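Local coordinates for RagB/SusD domain protein (Flavobacterium johnsoniae, PDB 5J5U) that probably binds chitin or chitin oligosaccharides at the outer membrane, as a SusD-like partner in a chitin-utilization system, at residues 69-81 with 111-124. Residues are numbered along the deposited sequence; the frame is centred on the assembly and turned at random.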
loop_
_atom_site.group_PDB
_atom_site.type_symbol
_atom_site.label_atom_id
_atom_site.label_comp_id
_atom_site.label_asym_id
_atom_site.label_seq_id
_atom_site.Cartn_x
_atom_site.Cartn_y
_atom_site.Cartn_z
ATOM N N ALA A 69 -3.157 -16.411 0.864
ATOM C CA ALA A 69 -3.234 -15.831 -0.463
ATOM C C ALA A 69 -4.650 -15.369 -0.836
ATOM O O ALA A 69 -4.774 -14.433 -1.629
ATOM C CB ALA A 69 -2.720 -16.826 -1.504
ATOM N N THR A 70 -5.706 -15.996 -0.278
ATOM C CA THR A 70 -7.057 -15.617 -0.679
ATOM C C THR A 70 -7.825 -14.760 0.330
ATOM O O THR A 70 -8.981 -14.383 0.067
ATOM C CB THR A 70 -7.918 -16.856 -0.973
ATOM O OG1 THR A 70 -8.103 -17.620 0.225
ATOM C CG2 THR A 70 -7.277 -17.719 -2.060
ATOM N N ALA A 71 -7.197 -14.438 1.460
ATOM C CA ALA A 71 -7.826 -13.622 2.508
ATOM C C ALA A 71 -8.380 -12.251 2.025
ATOM O O ALA A 71 -9.514 -11.872 2.363
ATOM C CB ALA A 71 -6.836 -13.408 3.639
ATOM N N LEU A 72 -7.578 -11.502 1.262
ATOM C CA LEU A 72 -8.060 -10.247 0.667
ATOM C C LEU A 72 -9.315 -10.501 -0.200
ATOM O O LEU A 72 -10.334 -9.840 -0.026
ATOM C CB LEU A 72 -6.966 -9.582 -0.175
ATOM C CG LEU A 72 -7.238 -8.190 -0.754
ATOM C CD1 LEU A 72 -7.350 -7.186 0.369
ATOM C CD2 LEU A 72 -6.151 -7.775 -1.733
ATOM N N TRP A 73 -9.237 -11.472 -1.116
ATOM C CA TRP A 73 -10.380 -11.825 -1.956
ATOM C C TRP A 73 -11.660 -12.066 -1.140
ATOM O O TRP A 73 -12.688 -11.398 -1.319
ATOM C CB TRP A 73 -10.044 -13.066 -2.759
ATOM C CG TRP A 73 -11.149 -13.603 -3.614
ATOM C CD1 TRP A 73 -12.222 -14.342 -3.210
ATOM C CD2 TRP A 73 -11.254 -13.488 -5.039
ATOM N NE1 TRP A 73 -13.003 -14.670 -4.294
ATOM C CE2 TRP A 73 -12.420 -14.174 -5.429
ATOM C CE3 TRP A 73 -10.470 -12.871 -6.021
ATOM C CZ2 TRP A 73 -12.825 -14.258 -6.751
ATOM C CZ3 TRP A 73 -10.873 -12.949 -7.333
ATOM C CH2 TRP A 73 -12.047 -13.641 -7.685
ATOM N N ARG A 74 -11.558 -13.022 -0.230
ATOM C CA ARG A 74 -12.691 -13.459 0.559
ATOM C C ARG A 74 -13.312 -12.323 1.362
ATOM O O ARG A 74 -14.538 -12.178 1.375
ATOM C CB ARG A 74 -12.269 -14.578 1.492
ATOM C CG ARG A 74 -13.236 -14.805 2.623
ATOM C CD ARG A 74 -12.670 -15.812 3.603
ATOM N NE ARG A 74 -13.720 -16.349 4.470
ATOM C CZ ARG A 74 -14.060 -15.833 5.648
ATOM N NH1 ARG A 74 -13.423 -14.764 6.127
ATOM N NH2 ARG A 74 -15.036 -16.395 6.354
ATOM N N ASN A 75 -12.483 -11.485 1.990
ATOM C CA ASN A 75 -13.052 -10.479 2.868
ATOM C C ASN A 75 -13.525 -9.238 2.131
ATOM O O ASN A 75 -14.520 -8.606 2.527
ATOM C CB ASN A 75 -12.077 -10.105 3.978
ATOM C CG ASN A 75 -12.166 -11.068 5.162
ATOM O OD1 ASN A 75 -12.490 -12.243 4.998
ATOM N ND2 ASN A 75 -11.968 -10.552 6.358
ATOM N N VAL A 76 -12.857 -8.890 1.046
ATOM C CA VAL A 76 -13.367 -7.795 0.239
ATOM C C VAL A 76 -14.743 -8.168 -0.352
ATOM O O VAL A 76 -15.681 -7.387 -0.259
ATOM C CB VAL A 76 -12.380 -7.394 -0.896
ATOM C CG1 VAL A 76 -13.101 -6.622 -1.980
ATOM C CG2 VAL A 76 -11.238 -6.574 -0.328
ATOM N N TYR A 77 -14.891 -9.367 -0.901
ATOM C CA TYR A 77 -16.190 -9.698 -1.454
ATOM C C TYR A 77 -17.246 -9.941 -0.371
ATOM O O TYR A 77 -18.412 -9.633 -0.579
ATOM C CB TYR A 77 -16.088 -10.904 -2.386
ATOM C CG TYR A 77 -15.442 -10.531 -3.696
ATOM C CD1 TYR A 77 -16.009 -9.560 -4.525
ATOM C CD2 TYR A 77 -14.258 -11.122 -4.099
ATOM C CE1 TYR A 77 -15.412 -9.211 -5.735
ATOM C CE2 TYR A 77 -13.655 -10.770 -5.291
ATOM C CZ TYR A 77 -14.226 -9.813 -6.098
ATOM O OH TYR A 77 -13.600 -9.481 -7.274
ATOM N N ALA A 78 -16.865 -10.485 0.782
ATOM C CA ALA A 78 -17.853 -10.709 1.836
ATOM C C ALA A 78 -18.332 -9.403 2.497
ATOM O O ALA A 78 -19.528 -9.219 2.726
ATOM C CB ALA A 78 -17.301 -11.650 2.878
ATOM N N ASN A 79 -17.423 -8.468 2.750
ATOM C CA ASN A 79 -17.755 -7.330 3.609
ATOM C C ASN A 79 -17.873 -5.997 2.896
ATOM O O ASN A 79 -18.785 -5.230 3.192
ATOM C CB ASN A 79 -16.717 -7.172 4.731
ATOM C CG ASN A 79 -16.647 -8.391 5.640
ATOM O OD1 ASN A 79 -17.664 -9.047 5.890
ATOM N ND2 ASN A 79 -15.442 -8.701 6.142
ATOM N N GLU A 80 -16.933 -5.699 1.999
ATOM C CA GLU A 80 -16.733 -4.316 1.538
ATOM C C GLU A 80 -17.471 -3.938 0.255
ATOM O O GLU A 80 -18.259 -3.000 0.260
ATOM C CB GLU A 80 -15.232 -4.038 1.369
ATOM C CG GLU A 80 -14.451 -4.193 2.678
ATOM C CD GLU A 80 -12.940 -4.110 2.505
ATOM O OE1 GLU A 80 -12.460 -3.631 1.449
ATOM O OE2 GLU A 80 -12.228 -4.540 3.440
ATOM N N LEU A 81 -17.241 -4.685 -0.825
ATOM C CA LEU A 81 -17.705 -4.272 -2.145
ATOM C C LEU A 81 -19.219 -4.105 -2.192
ATOM O O LEU A 81 -19.731 -3.131 -2.753
ATOM C CB LEU A 81 -17.253 -5.269 -3.192
ATOM C CG LEU A 81 -17.507 -4.824 -4.621
ATOM C CD1 LEU A 81 -16.662 -3.608 -4.989
ATOM C CD2 LEU A 81 -17.186 -6.000 -5.519
ATOM N N VAL A 111 -11.515 0.444 -2.520
ATOM C CA VAL A 111 -11.804 -0.944 -2.195
ATOM C C VAL A 111 -11.295 -1.886 -3.311
ATOM O O VAL A 111 -10.584 -2.845 -3.022
ATOM C CB VAL A 111 -13.349 -1.178 -1.964
ATOM C CG1 VAL A 111 -13.712 -2.675 -1.939
ATOM C CG2 VAL A 111 -13.877 -0.451 -0.697
ATOM N N ALA A 112 -11.611 -1.591 -4.572
ATOM C CA ALA A 112 -11.399 -2.577 -5.654
ATOM C C ALA A 112 -9.967 -2.574 -6.206
ATOM O O ALA A 112 -9.463 -3.593 -6.697
ATOM C CB ALA A 112 -12.385 -2.329 -6.787
ATOM N N GLN A 113 -9.334 -1.404 -6.135
ATOM C CA GLN A 113 -7.970 -1.213 -6.607
ATOM C C GLN A 113 -6.964 -2.192 -5.968
ATOM O O GLN A 113 -6.113 -2.757 -6.660
ATOM C CB GLN A 113 -7.535 0.238 -6.361
ATOM C CG GLN A 113 -6.076 0.505 -6.619
ATOM C CD GLN A 113 -5.280 0.660 -5.326
ATOM O OE1 GLN A 113 -5.585 1.535 -4.495
ATOM N NE2 GLN A 113 -4.245 -0.190 -5.148
ATOM N N ARG A 114 -7.028 -2.355 -4.656
ATOM C CA ARG A 114 -6.157 -3.330 -4.015
ATOM C C ARG A 114 -6.441 -4.720 -4.633
ATOM O O ARG A 114 -5.510 -5.441 -5.059
ATOM C CB ARG A 114 -6.364 -3.318 -2.487
ATOM C CG ARG A 114 -5.956 -1.961 -1.801
ATOM C CD ARG A 114 -6.731 -1.678 -0.518
ATOM N NE ARG A 114 -8.094 -2.199 -0.600
ATOM C CZ ARG A 114 -8.810 -2.645 0.427
ATOM N NH1 ARG A 114 -8.323 -2.604 1.656
ATOM N NH2 ARG A 114 -10.028 -3.138 0.214
ATOM N N LEU A 115 -7.731 -5.035 -4.776
ATOM C CA LEU A 115 -8.172 -6.339 -5.250
ATOM C C LEU A 115 -7.554 -6.716 -6.606
ATOM O O LEU A 115 -6.847 -7.731 -6.710
ATOM C CB LEU A 115 -9.705 -6.383 -5.322
ATOM C CG LEU A 115 -10.364 -7.760 -5.465
ATOM C CD1 LEU A 115 -9.987 -8.668 -4.316
ATOM C CD2 LEU A 115 -11.863 -7.600 -5.496
ATOM N N THR A 116 -7.782 -5.885 -7.623
ATOM C CA THR A 116 -7.295 -6.199 -8.966
ATOM C C THR A 116 -5.762 -6.200 -8.913
ATOM O O THR A 116 -5.102 -7.110 -9.456
ATOM C CB THR A 116 -7.874 -5.221 -10.050
ATOM O OG1 THR A 116 -7.380 -5.557 -11.350
ATOM C CG2 THR A 116 -7.610 -3.722 -9.718
ATOM N N ASP A 117 -5.194 -5.262 -8.151
ATOM C CA ASP A 117 -3.741 -5.142 -8.141
ATOM C C ASP A 117 -3.105 -6.429 -7.589
ATOM O O ASP A 117 -1.980 -6.799 -7.973
ATOM C CB ASP A 117 -3.308 -3.939 -7.338
ATOM C CG ASP A 117 -3.385 -2.653 -8.140
ATOM O OD1 ASP A 117 -3.699 -2.731 -9.351
ATOM O OD2 ASP A 117 -3.116 -1.573 -7.549
ATOM N N ILE A 118 -3.833 -7.124 -6.714
ATOM C CA ILE A 118 -3.298 -8.359 -6.160
ATOM C C ILE A 118 -3.677 -9.579 -7.057
ATOM O O ILE A 118 -2.851 -10.487 -7.244
ATOM C CB ILE A 118 -3.749 -8.549 -4.712
ATOM C CG1 ILE A 118 -2.910 -7.667 -3.782
ATOM C CG2 ILE A 118 -3.576 -9.998 -4.260
ATOM C CD1 ILE A 118 -1.465 -8.158 -3.641
ATOM N N TYR A 119 -4.883 -9.611 -7.639
ATOM C CA TYR A 119 -5.283 -10.862 -8.320
ATOM C C TYR A 119 -5.372 -10.747 -9.830
ATOM O O TYR A 119 -5.482 -11.756 -10.527
ATOM C CB TYR A 119 -6.620 -11.368 -7.779
ATOM C CG TYR A 119 -6.609 -11.670 -6.299
ATOM C CD1 TYR A 119 -6.120 -12.875 -5.820
ATOM C CD2 TYR A 119 -7.101 -10.740 -5.369
ATOM C CE1 TYR A 119 -6.118 -13.166 -4.454
ATOM C CE2 TYR A 119 -7.089 -11.017 -3.994
ATOM C CZ TYR A 119 -6.600 -12.250 -3.555
ATOM O OH TYR A 119 -6.575 -12.554 -2.202
ATOM N N GLY A 120 -5.365 -9.518 -10.339
ATOM C CA GLY A 120 -5.481 -9.289 -11.767
ATOM C C GLY A 120 -6.909 -9.076 -12.227
ATOM O O GLY A 120 -7.603 -8.187 -11.707
ATOM N N ASP A 121 -7.345 -9.861 -13.216
ATOM C CA ASP A 121 -8.733 -9.809 -13.661
ATOM C C ASP A 121 -9.617 -10.336 -12.538
ATOM O O ASP A 121 -9.365 -11.400 -12.001
ATOM C CB ASP A 121 -8.975 -10.632 -14.935
ATOM C CG ASP A 121 -8.236 -10.091 -16.163
ATOM O OD1 ASP A 121 -7.635 -8.995 -16.124
ATOM O OD2 ASP A 121 -8.267 -10.784 -17.198
ATOM N N VAL A 122 -10.637 -9.579 -12.157
ATOM C CA VAL A 122 -11.500 -9.970 -11.039
ATOM C C VAL A 122 -12.945 -9.561 -11.306
ATOM O O VAL A 122 -13.196 -8.613 -12.049
ATOM C CB VAL A 122 -11.056 -9.317 -9.687
ATOM C CG1 VAL A 122 -9.658 -9.748 -9.276
ATOM C CG2 VAL A 122 -11.166 -7.821 -9.766
ATOM N N PRO A 123 -13.905 -10.262 -10.689
ATOM C CA PRO A 123 -15.282 -9.744 -10.736
ATOM C C PRO A 123 -15.375 -8.318 -10.168
ATOM O O PRO A 123 -14.876 -7.996 -9.069
ATOM C CB PRO A 123 -16.075 -10.741 -9.875
ATOM C CG PRO A 123 -15.278 -12.012 -9.945
ATOM C CD PRO A 123 -13.821 -11.609 -10.090
ATOM N N TYR A 124 -15.977 -7.436 -10.952
ATOM C CA TYR A 124 -16.141 -6.064 -10.495
ATOM C C TYR A 124 -17.514 -5.547 -10.953
ATOM O O TYR A 124 -18.452 -5.460 -10.155
ATOM C CB TYR A 124 -14.989 -5.197 -11.003
ATOM C CG TYR A 124 -15.015 -3.769 -10.542
ATOM C CD1 TYR A 124 -15.246 -3.453 -9.209
ATOM C CD2 TYR A 124 -14.772 -2.728 -11.433
ATOM C CE1 TYR A 124 -15.272 -2.129 -8.779
ATOM C CE2 TYR A 124 -14.785 -1.398 -11.017
ATOM C CZ TYR A 124 -15.038 -1.107 -9.685
ATOM O OH TYR A 124 -15.046 0.208 -9.248
#
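Tyr-119, on the last turn of helix 98-119, pushes its ring between Ala-69, Thr-70, Leu-72 and Trp-73 of helix 66-90, a knob-into-hole fit in an antiparallel helix pair of the SusD-like, TPR-related helical fold. Its hydroxyl bridges a kink: where the backbone N of Trp-73 lacks its partner in the preceding turn, Tyr-119 OH accepts from that N (3.1 Å, 156° at the hydrogen) and donates to Ala-69 O (2.7 Å). A phenol suits this place because its flat ring also receives the edge of the Trp-73 indole in a T-shaped stack, planes at 82°. Leu-72, its CG anti to N (chi1 -174°), fills the hole among Arg-114, Leu-115, Ile-118 and Tyr-119 with a branched apolar tip, CD2 3.8 Å from Ile-118 CG1. Arg-114 is long enough to pair its charge inside the contact: bent at chi3, it lays NH2 beside Val-76 CG2, bonding Val-111 O and making a salt bridge to the syn lone pair of Glu-80 OE1 (2.8 Å), while Glu-80 OE2 is hydrogen-bonded to Tyr-33. This tight interior contrasts with the flank where Arg-74 and Ala-78 face solvent. Partly exposed Tyr-77 crosses Leu-115 at about a right angle; its OH donates to Pro-123 O at 2.7 Å, in the carbonyl plane on a lone pair.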